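Local coordinates for protein aminoglycoside 6'-n-acetyltransferase (Salmonella choleraesuis, PDB 2VBQ) that transfers an acetyl group from acetyl-CoA to the 6'-amino group of aminoglycoside antibiotics, so conferring resistance, and works as a homodimer, at residues Lys39-Gly44 with Ile75-Ala80; Asp85-Cys90 with Val95-Gly100; Gly100-Val103 with Phe107-Arg110; Gln115-Val120 with Gln148-Glu153. All coordinates share one frame; numbering follows the deposited sequence.

Contact 1. Residues Lys39-Gly44 with Ile75-Ala80; sequences KQLWPG and IGFADA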
loop_
_atom_site.group_PDB
_atom_site.type_symbol
_atom_site.label_atom_id
_atom_site.label_comp_id
_atom_site.label_asym_id
_atom_site.label_seq_id
_atom_site.Cartn_x
_atom_site.Cartn_y
_atom_site.Cartn_z
ATOM N N LYS A 39 5.365 19.624 -9.197
ATOM C CA LYS A 39 5.292 20.672 -8.189
ATOM C C LYS A 39 3.915 21.325 -8.159
ATOM O O LYS A 39 3.553 21.991 -7.170
ATOM C CB LYS A 39 6.403 21.705 -8.424
ATOM C CG LYS A 39 7.772 21.136 -8.101
ATOM C CD LYS A 39 8.918 21.830 -8.838
ATOM C CE LYS A 39 10.126 21.904 -7.932
ATOM N NZ LYS A 39 11.363 21.364 -8.582
ATOM N N GLN A 40 3.146 21.147 -9.234
ATOM C CA GLN A 40 1.779 21.640 -9.252
ATOM C C GLN A 40 0.786 20.628 -8.678
ATOM O O GLN A 40 -0.223 21.016 -8.090
ATOM C CB GLN A 40 1.356 22.076 -10.648
ATOM C CG GLN A 40 2.222 23.181 -11.233
ATOM C CD GLN A 40 1.885 23.474 -12.692
ATOM O OE1 GLN A 40 0.804 24.010 -12.993
ATOM N NE2 GLN A 40 2.815 23.118 -13.607
ATOM N N LEU A 41 1.059 19.334 -8.835
ATOM C CA LEU A 41 0.212 18.342 -8.189
ATOM C C LEU A 41 0.401 18.410 -6.661
ATOM O O LEU A 41 -0.580 18.392 -5.895
ATOM C CB LEU A 41 0.479 16.917 -8.699
ATOM C CG LEU A 41 -0.280 15.786 -7.982
ATOM C CD1 LEU A 41 -1.814 15.964 -8.073
ATOM C CD2 LEU A 41 0.144 14.426 -8.514
ATOM N N TRP A 42 1.665 18.499 -6.247
ATOM C CA TRP A 42 2.041 18.505 -4.846
ATOM C C TRP A 42 2.811 19.802 -4.521
ATOM O O TRP A 42 4.043 19.783 -4.420
ATOM C CB TRP A 42 2.896 17.256 -4.537
ATOM C CG TRP A 42 2.146 15.944 -4.610
ATOM C CD1 TRP A 42 0.999 15.625 -3.940
ATOM C CD2 TRP A 42 2.511 14.759 -5.361
ATOM N NE1 TRP A 42 0.610 14.343 -4.247
ATOM C CE2 TRP A 42 1.516 13.783 -5.106
ATOM C CE3 TRP A 42 3.562 14.443 -6.242
ATOM C CZ2 TRP A 42 1.547 12.498 -5.683
ATOM C CZ3 TRP A 42 3.587 13.162 -6.833
ATOM C CH2 TRP A 42 2.580 12.207 -6.540
ATOM N N PRO A 43 2.090 20.944 -4.377
ATOM C CA PRO A 43 2.807 22.172 -4.010
ATOM C C PRO A 43 3.397 22.024 -2.604
ATOM O O PRO A 43 2.757 21.428 -1.733
ATOM C CB PRO A 43 1.720 23.261 -4.026
ATOM C CG PRO A 43 0.492 22.650 -4.590
ATOM C CD PRO A 43 0.638 21.154 -4.507
ATOM N N GLY A 44 4.623 22.508 -2.404
ATOM C CA GLY A 44 5.256 22.484 -1.079
ATOM C C GLY A 44 5.893 21.163 -0.670
ATOM O O GLY A 44 6.531 21.085 0.381
ATOM N N ILE A 75 1.712 18.452 -20.733
ATOM C CA ILE A 75 0.423 18.885 -20.253
ATOM C C ILE A 75 -0.108 18.030 -19.098
ATOM O O ILE A 75 -1.143 18.345 -18.524
ATOM C CB ILE A 75 -0.602 18.969 -21.403
ATOM C CG1 ILE A 75 -0.861 17.575 -22.044
ATOM C CG2 ILE A 75 -0.128 19.975 -22.477
ATOM C CD1 ILE A 75 -1.887 17.629 -23.200
ATOM N N GLY A 76 0.581 16.935 -18.783
ATOM C CA GLY A 76 0.194 16.142 -17.612
ATOM C C GLY A 76 1.174 15.021 -17.371
ATOM O O GLY A 76 2.058 14.783 -18.216
ATOM N N PHE A 77 1.045 14.353 -16.224
ATOM C CA PHE A 77 1.918 13.223 -15.915
ATOM C C PHE A 77 1.250 12.223 -15.000
ATOM O O PHE A 77 0.240 12.502 -14.325
ATOM C CB PHE A 77 3.269 13.674 -15.290
ATOM C CG PHE A 77 3.174 13.980 -13.839
ATOM C CD1 PHE A 77 2.585 15.188 -13.412
ATOM C CD2 PHE A 77 3.642 13.063 -12.877
ATOM C CE1 PHE A 77 2.451 15.465 -12.047
ATOM C CE2 PHE A 77 3.521 13.341 -11.507
ATOM C CZ PHE A 77 2.938 14.543 -11.093
ATOM N N ALA A 78 1.861 11.043 -14.958
ATOM C CA ALA A 78 1.520 10.046 -13.980
ATOM C C ALA A 78 2.785 9.386 -13.433
ATOM O O ALA A 78 3.722 9.085 -14.185
ATOM C CB ALA A 78 0.560 8.984 -14.597
ATOM N N ASP A 79 2.791 9.155 -12.120
ATOM C CA ASP A 79 3.835 8.349 -11.493
ATOM C C ASP A 79 3.258 6.964 -11.244
ATOM O O ASP A 79 2.131 6.858 -10.772
ATOM C CB ASP A 79 4.268 8.961 -10.146
ATOM C CG ASP A 79 5.042 10.270 -10.306
ATOM O OD1 ASP A 79 5.562 10.550 -11.391
ATOM O OD2 ASP A 79 5.151 11.019 -9.316
ATOM N N ALA A 80 4.040 5.912 -11.518
ATOM C CA ALA A 80 3.587 4.530 -11.293
ATOM C C ALA A 80 4.680 3.708 -10.600
ATOM O O ALA A 80 5.860 4.054 -10.657
ATOM C CB ALA A 80 3.163 3.888 -12.596
#
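Asp79 OD2 forms a salt bridge with Arg38 NE and, across the contact, lies 3.6 Å from Trp42 CZ3. It sits at the C-H edge of the indole, in the ring plane, with the carboxylate turned 35° from the indole. The other oxygen, OD1, is hydrogen-bonded to Ser65 OG and Trp34 NE1. With both oxygens engaged, the group is held against rotation and its negative charge is probably well stabilised.

Beside this polar patch, Leu41 CD2 reaches 3.8 Å from Phe77 CZ, and Leu41 CB comes within 4.1 Å of Phe77 CE1. Phe77 CG lies between the backbone N and carbonyl carbon (chi1 80°), which swings the ring off the strand and out to the leucine. The same Leu41 methyl, CD2, sits 3.6 Å above the plane of Trp42, toward the rim, and thus joins the two rings. Phe102 packs on Leu41 and Phe77 from the next strand. Leu41 and Trp42 both touch the bound bisubstrate inhibitor, and the arrangement seats the end of helix 31-41 over the central sheet at the aminoglycoside side of a GNAT active site.

Contact 2. Residues Asp85-Cys90 with Val95-Gly100; sequences DYVNGC and VVFLEG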
loop_
_atom_site.group_PDB
_atom_site.type_symbol
_atom_site.label_atom_id
_atom_site.label_comp_id
_atom_site.label_asym_id
_atom_site.label_seq_id
_atom_site.Cartn_x
_atom_site.Cartn_y
_atom_site.Cartn_z
ATOM N N ASP A 85 4.583 -5.059 -1.907
ATOM C CA ASP A 85 3.883 -5.000 -0.608
ATOM C C ASP A 85 2.412 -5.388 -0.863
ATOM O O ASP A 85 1.906 -5.230 -1.986
ATOM C CB ASP A 85 3.868 -3.592 -0.006
ATOM C CG ASP A 85 5.249 -3.051 0.363
ATOM O OD1 ASP A 85 6.259 -3.778 0.398
ATOM O OD2 ASP A 85 5.316 -1.836 0.630
ATOM N N TYR A 86 1.746 -5.909 0.163
ATOM C CA TYR A 86 0.299 -6.098 0.082
ATOM C C TYR A 86 -0.337 -4.796 -0.399
ATOM O O TYR A 86 -0.052 -3.715 0.159
ATOM C CB TYR A 86 -0.297 -6.467 1.455
ATOM C CG TYR A 86 -1.801 -6.397 1.419
ATOM C CD1 TYR A 86 -2.548 -7.403 0.781
ATOM C CD2 TYR A 86 -2.483 -5.306 1.956
ATOM C CE1 TYR A 86 -3.934 -7.334 0.706
ATOM C CE2 TYR A 86 -3.887 -5.232 1.879
ATOM C CZ TYR A 86 -4.587 -6.250 1.258
ATOM O OH TYR A 86 -5.964 -6.174 1.183
ATOM N N VAL A 87 -1.185 -4.887 -1.428
ATOM C CA VAL A 87 -2.002 -3.753 -1.853
ATOM C C VAL A 87 -3.489 -3.996 -1.484
ATOM O O VAL A 87 -4.083 -5.016 -1.868
ATOM C CB VAL A 87 -1.880 -3.457 -3.381
ATOM C CG1 VAL A 87 -2.686 -2.199 -3.750
ATOM C CG2 VAL A 87 -0.393 -3.291 -3.801
ATOM N N ASN A 88 -4.063 -3.047 -0.755
ATOM C CA ASN A 88 -5.472 -3.095 -0.367
ATOM C C ASN A 88 -6.386 -3.390 -1.543
ATOM O O ASN A 88 -6.299 -2.713 -2.591
ATOM C CB ASN A 88 -5.901 -1.788 0.329
ATOM C CG ASN A 88 -5.104 -1.490 1.594
ATOM O OD1 ASN A 88 -3.914 -1.167 1.532
ATOM N ND2 ASN A 88 -5.771 -1.572 2.758
ATOM N N GLY A 89 -7.228 -4.417 -1.370
ATOM C CA GLY A 89 -8.243 -4.809 -2.338
ATOM C C GLY A 89 -7.781 -5.717 -3.460
ATOM O O GLY A 89 -8.582 -6.130 -4.281
ATOM N N CYS A 90 -6.475 -6.016 -3.497
ATOM C CA CYS A 90 -5.886 -6.871 -4.532
ATOM C C CYS A 90 -5.681 -8.290 -4.023
ATOM O O CYS A 90 -5.494 -8.487 -2.835
ATOM C CB CYS A 90 -4.553 -6.270 -5.022
ATOM S SG CYS A 90 -4.782 -4.674 -5.879
ATOM N N VAL A 95 1.716 -5.770 -8.016
ATOM C CA VAL A 95 0.612 -4.940 -8.512
ATOM C C VAL A 95 1.202 -3.651 -9.108
ATOM O O VAL A 95 2.148 -3.075 -8.531
ATOM C CB VAL A 95 -0.406 -4.612 -7.361
ATOM C CG1 VAL A 95 -1.473 -3.603 -7.812
ATOM C CG2 VAL A 95 -1.069 -5.883 -6.854
ATOM N N VAL A 96 0.679 -3.238 -10.268
ATOM C CA VAL A 96 1.005 -1.910 -10.841
ATOM C C VAL A 96 0.155 -0.813 -10.196
ATOM O O VAL A 96 -1.091 -0.878 -10.185
ATOM C CB VAL A 96 0.993 -1.856 -12.437
ATOM C CG1 VAL A 96 -0.389 -2.112 -13.031
ATOM C CG2 VAL A 96 1.608 -0.524 -12.934
ATOM N N PHE A 97 0.832 0.154 -9.577
ATOM C CA PHE A 97 0.134 1.097 -8.730
ATOM C C PHE A 97 0.246 2.525 -9.264
ATOM O O PHE A 97 1.345 2.988 -9.601
ATOM C CB PHE A 97 0.610 1.045 -7.245
ATOM C CG PHE A 97 -0.412 1.627 -6.294
ATOM C CD1 PHE A 97 -0.494 3.010 -6.081
ATOM C CD2 PHE A 97 -1.356 0.799 -5.685
ATOM C CE1 PHE A 97 -1.479 3.554 -5.245
ATOM C CE2 PHE A 97 -2.337 1.341 -4.853
ATOM C CZ PHE A 97 -2.382 2.719 -4.630
ATOM N N LEU A 98 -0.904 3.193 -9.381
ATOM C CA LEU A 98 -0.949 4.605 -9.796
ATOM C C LEU A 98 -0.587 5.490 -8.584
ATOM O O LEU A 98 -1.423 5.729 -7.709
ATOM C CB LEU A 98 -2.330 4.957 -10.397
ATOM C CG LEU A 98 -2.499 6.355 -11.046
ATOM C CD1 LEU A 98 -1.612 6.492 -12.301
ATOM C CD2 LEU A 98 -3.945 6.660 -11.395
ATOM N N GLU A 99 0.662 5.969 -8.545
ATOM C CA GLU A 99 1.187 6.692 -7.386
ATOM C C GLU A 99 0.821 8.184 -7.404
ATOM O O GLU A 99 0.727 8.820 -6.354
ATOM C CB GLU A 99 2.719 6.508 -7.257
ATOM C CG GLU A 99 3.206 5.036 -7.058
ATOM C CD GLU A 99 2.888 4.433 -5.665
ATOM O OE1 GLU A 99 2.217 5.083 -4.833
ATOM O OE2 GLU A 99 3.300 3.281 -5.414
ATOM N N GLY A 100 0.572 8.720 -8.597
ATOM C CA GLY A 100 0.174 10.137 -8.753
ATOM C C GLY A 100 -0.286 10.404 -10.172
ATOM O O GLY A 100 0.241 9.815 -11.107
#
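Val87 meets both Val95 and Phe97 where the connection between strands 73-83 and 95-103, an antiparallel pair of the GNAT sheet, folds back over the start of the second strand. The tight part is wholly apolar. The isopropyl group of Val87 is divided between two partners: CG1, opposite the backbone N (chi1 -176°), approaches Phe97 at the ring edge, 3.7 Å from CE2, whereas CG2 meets Val95 tip to tip, 3.8 Å from its CB. Cys90 packs beside Val87 on Val95, its CB 4.0 Å from Val95 CG2 and its SG also 4.0 Å from Val95 CG1. Phe97 has a further partner in Arg83, which makes a cation-pi contact with the ring.

Toward the partly exposed side the loop takes on polar work. Asp85 is hydrogen-bonded through OD1 and OD2 to backbone N atoms of His84 and Asp85 of the second subunit, and Tyr86 OH to a bound copy of the inhibitor. Asn88, by contrast, is buried, its ND2 hydrogen-bonded to Glu156 OE2 of its own chain and Asp135 OD2 of the second subunit, so this loop faces the dimer interface as well as a substrate pocket. Farther along the strand, Glu99 and Gly100 form a classic beta bulge opposite Asp79, and Glu99 O is hydrogen-bonded to the inhibitor. The loop itself reverses through a type II turn with Gly89 at positive phi, closed by a backbone hydrogen bond from Cys90 N to Val87 O of 3.1 Å.

Contact 3. Residues Gly100-Val103 with Phe107-Arg110; sequences GIFV and FRQR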
loop_
_atom_site.group_PDB
_atom_site.type_symbol
_atom_site.label_atom_id
_atom_site.label_comp_id
_atom_site.label_asym_id
_atom_site.label_seq_id
_atom_site.Cartn_x
_atom_site.Cartn_y
_atom_site.Cartn_z
ATOM N N GLY A 100 0.572 8.720 -8.597
ATOM C CA GLY A 100 0.174 10.137 -8.753
ATOM C C GLY A 100 -0.286 10.404 -10.172
ATOM O O GLY A 100 0.241 9.815 -11.107
ATOM N N ILE A 101 -1.259 11.292 -10.337
ATOM C CA ILE A 101 -1.702 11.690 -11.657
ATOM C C ILE A 101 -2.219 13.135 -11.607
ATOM O O ILE A 101 -2.939 13.530 -10.669
ATOM C CB ILE A 101 -2.744 10.698 -12.267
ATOM C CG1 ILE A 101 -2.920 10.952 -13.769
ATOM C CG2 ILE A 101 -4.088 10.749 -11.476
ATOM C CD1 ILE A 101 -3.449 9.789 -14.561
ATOM N N PHE A 102 -1.852 13.899 -12.630
ATOM C CA PHE A 102 -2.191 15.316 -12.710
ATOM C C PHE A 102 -2.204 15.755 -14.155
ATOM O O PHE A 102 -1.284 15.433 -14.915
ATOM C CB PHE A 102 -1.174 16.154 -11.914
ATOM C CG PHE A 102 -1.346 17.659 -12.093
ATOM C CD1 PHE A 102 -2.239 18.385 -11.280
ATOM C CD2 PHE A 102 -0.608 18.341 -13.059
ATOM C CE1 PHE A 102 -2.396 19.811 -11.458
ATOM C CE2 PHE A 102 -0.758 19.731 -13.245
ATOM C CZ PHE A 102 -1.650 20.457 -12.437
ATOM N N VAL A 103 -3.241 16.492 -14.536
ATOM C CA VAL A 103 -3.335 17.101 -15.860
ATOM C C VAL A 103 -3.598 18.585 -15.642
ATOM O O VAL A 103 -4.406 18.936 -14.771
ATOM C CB VAL A 103 -4.471 16.468 -16.725
ATOM C CG1 VAL A 103 -4.650 17.198 -18.075
ATOM C CG2 VAL A 103 -4.209 14.970 -16.957
ATOM N N PHE A 107 -6.110 21.695 -19.873
ATOM C CA PHE A 107 -6.092 20.517 -20.758
ATOM C C PHE A 107 -6.959 19.334 -20.274
ATOM O O PHE A 107 -6.889 18.245 -20.846
ATOM C CB PHE A 107 -4.631 20.070 -21.027
ATOM C CG PHE A 107 -3.799 21.118 -21.717
ATOM C CD1 PHE A 107 -3.758 21.190 -23.096
ATOM C CD2 PHE A 107 -3.082 22.056 -20.981
ATOM C CE1 PHE A 107 -2.995 22.179 -23.752
ATOM C CE2 PHE A 107 -2.333 23.058 -21.617
ATOM C CZ PHE A 107 -2.293 23.115 -23.008
ATOM N N ARG A 108 -7.794 19.576 -19.261
ATOM C CA ARG A 108 -8.631 18.549 -18.623
ATOM C C ARG A 108 -9.873 18.161 -19.425
ATOM O O ARG A 108 -10.356 18.945 -20.252
ATOM C CB ARG A 108 -9.009 18.986 -17.201
ATOM C CG ARG A 108 -7.885 18.742 -16.220
ATOM C CD ARG A 108 -8.185 19.221 -14.825
ATOM N NE ARG A 108 -6.951 19.368 -14.050
ATOM C CZ ARG A 108 -6.853 19.996 -12.876
ATOM N NH1 ARG A 108 -7.934 20.513 -12.280
ATOM N NH2 ARG A 108 -5.665 20.110 -12.289
ATOM N N GLN A 109 -10.375 16.946 -19.193
ATOM C CA GLN A 109 -11.562 16.401 -19.899
ATOM C C GLN A 109 -11.353 16.290 -21.417
ATOM O O GLN A 109 -12.271 16.522 -22.200
ATOM C CB GLN A 109 -12.853 17.197 -19.575
ATOM C CG GLN A 109 -13.062 17.490 -18.078
ATOM C CD GLN A 109 -14.506 17.896 -17.714
ATOM O OE1 GLN A 109 -15.468 17.175 -18.003
ATOM N NE2 GLN A 109 -14.643 19.024 -17.029
ATOM N N ARG A 110 -10.136 15.935 -21.816
ATOM C CA ARG A 110 -9.780 15.724 -23.198
ATOM C C ARG A 110 -9.199 14.333 -23.382
ATOM O O ARG A 110 -8.724 14.004 -24.462
ATOM C CB ARG A 110 -8.724 16.736 -23.635
ATOM C CG ARG A 110 -9.202 18.198 -23.658
ATOM C CD ARG A 110 -8.160 18.983 -24.428
ATOM N NE ARG A 110 -8.177 20.413 -24.122
ATOM C CZ ARG A 110 -7.398 21.304 -24.730
ATOM N NH1 ARG A 110 -7.468 22.579 -24.379
ATOM N NH2 ARG A 110 -6.552 20.921 -25.695
#
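Hydrogen bonding centres on Val103 O, which the guanidinium of Arg108 clasps with two N-H groups. NE donates the stronger bond, 2.7 Å long to Val103 O with an N-H...O angle of 154°, and the oxygen lies close to the guanidinium plane. The donor approaches tilted 31° from the carbonyl plane. NH2 adds a weak bond of 3.0 Å to the same Val103 O, markedly bent. The side chain of Arg108 is extended from CG to NE, which carries the guanidinium back along the strand end to this carbonyl.

The same NH2 makes the aromatic contact, 3.4 Å from Phe102 CE1. The guanidinium presents its edge and is nearly perpendicular to the ring, at 86°, so there is no stacking between them. Phe102 also packs on Leu37 and Gln40 of helix 31-41.

These residues belong to the acetyl-CoA site of the GNAT fold, in which a strand is followed by the signature loop Arg/Gln-X-X-Gly-X-Gly/Ala and then by helix 112-126. Val103 N and Ile101 N are hydrogen-bonded to the inhibitor from the strand, and Gln109 N from the loop.

Apolar contact is made by Val103 CG1, which lies 4.1 Å from Phe107 CB, while the aliphatic Arg108 CG lies 4.0 Å from Val103 CG1. Within the loop, Phe107 CD1 lies over one face of the Arg110 guanidinium, 3.7 Å above its plane and toward the rim.

Contact 4. Residues Gln115-Val120 with Gln148-Glu153; sequences QLIAAV and QALGFE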
loop_
_atom_site.group_PDB
_atom_site.type_symbol
_atom_site.label_atom_id
_atom_site.label_comp_id
_atom_site.label_asym_id
_atom_site.label_seq_id
_atom_site.Cartn_x
_atom_site.Cartn_y
_atom_site.Cartn_z
ATOM N N GLN A 115 -5.246 8.292 -21.364
ATOM C CA GLN A 115 -4.062 7.836 -22.067
ATOM C C GLN A 115 -2.865 7.634 -21.147
ATOM O O GLN A 115 -2.150 6.654 -21.299
ATOM C CB GLN A 115 -3.742 8.743 -23.225
ATOM C CG GLN A 115 -4.781 8.587 -24.340
ATOM C CD GLN A 115 -4.385 9.318 -25.586
ATOM O OE1 GLN A 115 -5.187 10.078 -26.137
ATOM N NE2 GLN A 115 -3.139 9.103 -26.052
ATOM N N LEU A 116 -2.689 8.519 -20.161
ATOM C CA LEU A 116 -1.664 8.315 -19.134
ATOM C C LEU A 116 -1.847 6.960 -18.410
ATOM O O LEU A 116 -0.900 6.192 -18.264
ATOM C CB LEU A 116 -1.682 9.461 -18.111
ATOM C CG LEU A 116 -0.995 10.755 -18.560
ATOM C CD1 LEU A 116 -1.413 11.948 -17.646
ATOM C CD2 LEU A 116 0.557 10.546 -18.568
ATOM N N ILE A 117 -3.074 6.676 -17.980
ATOM C CA ILE A 117 -3.376 5.440 -17.253
ATOM C C ILE A 117 -3.221 4.184 -18.155
ATOM O O ILE A 117 -2.749 3.136 -17.700
ATOM C CB ILE A 117 -4.785 5.551 -16.555
ATOM C CG1 ILE A 117 -4.665 6.499 -15.352
ATOM C CG2 ILE A 117 -5.342 4.173 -16.093
ATOM C CD1 ILE A 117 -5.992 6.989 -14.791
ATOM N N ALA A 118 -3.589 4.318 -19.428
ATOM C CA ALA A 118 -3.343 3.269 -20.424
ATOM C C ALA A 118 -1.854 2.914 -20.542
ATOM O O ALA A 118 -1.500 1.725 -20.664
ATOM C CB ALA A 118 -3.917 3.666 -21.763
ATOM N N ALA A 119 -0.989 3.936 -20.496
ATOM C CA ALA A 119 0.462 3.748 -20.502
ATOM C C ALA A 119 0.959 3.046 -19.225
ATOM O O ALA A 119 1.815 2.150 -19.312
ATOM C CB ALA A 119 1.192 5.097 -20.691
ATOM N N VAL A 120 0.466 3.476 -18.057
ATOM C CA VAL A 120 0.782 2.795 -16.772
ATOM C C VAL A 120 0.382 1.310 -16.836
ATOM O O VAL A 120 1.166 0.435 -16.451
ATOM C CB VAL A 120 0.053 3.462 -15.549
ATOM C CG1 VAL A 120 0.127 2.552 -14.282
ATOM C CG2 VAL A 120 0.598 4.866 -15.266
ATOM N N GLN A 148 -13.474 5.458 -11.830
ATOM C CA GLN A 148 -14.586 4.593 -12.255
ATOM C C GLN A 148 -14.912 4.626 -13.738
ATOM O O GLN A 148 -15.217 3.598 -14.311
ATOM C CB GLN A 148 -15.797 4.896 -11.413
ATOM C CG GLN A 148 -15.514 4.446 -10.012
ATOM C CD GLN A 148 -16.588 4.828 -9.060
ATOM O OE1 GLN A 148 -17.127 3.971 -8.361
ATOM N NE2 GLN A 148 -16.915 6.116 -9.014
ATOM N N ALA A 149 -14.758 5.783 -14.365
ATOM C CA ALA A 149 -14.938 5.916 -15.826
ATOM C C ALA A 149 -13.891 5.113 -16.593
ATOM O O ALA A 149 -14.186 4.537 -17.654
ATOM C CB ALA A 149 -14.912 7.372 -16.231
ATOM N N LEU A 150 -12.690 5.015 -16.024
ATOM C CA LEU A 150 -11.569 4.340 -16.685
ATOM C C LEU A 150 -11.477 2.863 -16.302
ATOM O O LEU A 150 -10.451 2.203 -16.506
ATOM C CB LEU A 150 -10.244 5.093 -16.396
ATOM C CG LEU A 150 -10.263 6.568 -16.830
ATOM C CD1 LEU A 150 -8.999 7.361 -16.409
ATOM C CD2 LEU A 150 -10.488 6.658 -18.336
ATOM N N GLY A 151 -12.543 2.352 -15.717
ATOM C CA GLY A 151 -12.655 0.924 -15.487
ATOM C C GLY A 151 -12.113 0.374 -14.175
ATOM O O GLY A 151 -11.988 -0.847 -14.039
ATOM N N PHE A 152 -11.799 1.255 -13.227
ATOM C CA PHE A 152 -11.409 0.840 -11.871
ATOM C C PHE A 152 -12.693 0.623 -11.101
ATOM O O PHE A 152 -13.642 1.379 -11.275
ATOM C CB PHE A 152 -10.648 1.953 -11.141
ATOM C CG PHE A 152 -9.203 2.126 -11.585
ATOM C CD1 PHE A 152 -8.893 2.912 -12.701
ATOM C CD2 PHE A 152 -8.161 1.531 -10.858
ATOM C CE1 PHE A 152 -7.550 3.117 -13.088
ATOM C CE2 PHE A 152 -6.816 1.732 -11.225
ATOM C CZ PHE A 152 -6.509 2.505 -12.355
ATOM N N GLU A 153 -12.711 -0.384 -10.239
ATOM C CA GLU A 153 -13.780 -0.530 -9.272
ATOM C C GLU A 153 -13.266 -0.313 -7.854
ATOM O O GLU A 153 -12.140 -0.706 -7.516
ATOM C CB GLU A 153 -14.463 -1.891 -9.437
ATOM C CG GLU A 153 -15.111 -1.994 -10.844
ATOM C CD GLU A 153 -15.732 -3.342 -11.147
ATOM O OE1 GLU A 153 -16.425 -3.895 -10.267
ATOM O OE2 GLU A 153 -15.536 -3.840 -12.293
#
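Ile117 touches Leu150 and Phe152 with different branches. Its CD1 lies 3.4 Å from Leu150 CD1, a methyl pair closer than usual van der Waals contact, and its CG2 rests 3.9 Å from Phe152 CE1, at the edge of the ring and near its plane. The branching of the isoleucine accounts for the split: CG2 is trans to the backbone N, while CG1, on the backbone-N side (chi1 -73°), carries CD1 across to the leucine. Both approaches are oblique, and no polar group takes part.

What sets Leu150 and Phe152 side by side is the end of helix 141-149. Gly151, at positive phi, is the C-prime residue of a Schellman motif in which Phe152 N bonds to His147 O and Gly151 N to Gln148 O at 3.3 Å. The chain reverses there, and the residues flanking the glycine both turn toward Ile117. His147 also meets Phe152 ring to ring, edge-to-face. Leu150 touches the bound inhibitor, and its backbone O is hydrogen-bonded to Lys163 NZ of the second subunit; Tyr161 of that subunit packs on Phe152.

Farther out, Ile117 packs on Leu98 and Ile101 of strand 95-103 and on Met132, while Phe152 covers Met132 and Ser134 of strand 131-136. Helix 112-126 and the C-terminal end of helix 141-149 thus meet over the neighbouring parallel strands 95-103 and 131-136 of the GNAT sheet.

Strand 95-103 runs through the set: contact 2 uses residues 95-100 of it and contact 3 residues 100-103, and the two share Gly100. Contact 1 is attached to it through strand 73-83, where Asp79 O and Asp79 N are probably hydrogen-bonded to Glu99 N and Gly100 O, respectively, and contact 4 through Val96 packing on Val120. Contacts 2 and 4 are buried and apolar, and both adjoin the second subunit. Contacts 1 and 3, whose segments no other protein chain touches, are partly buried and add polar groups: in contact 1 a carboxylate behind the Trp42 edge, in contact 3 an arginine that clasps a backbone carbonyl by the CoA loop.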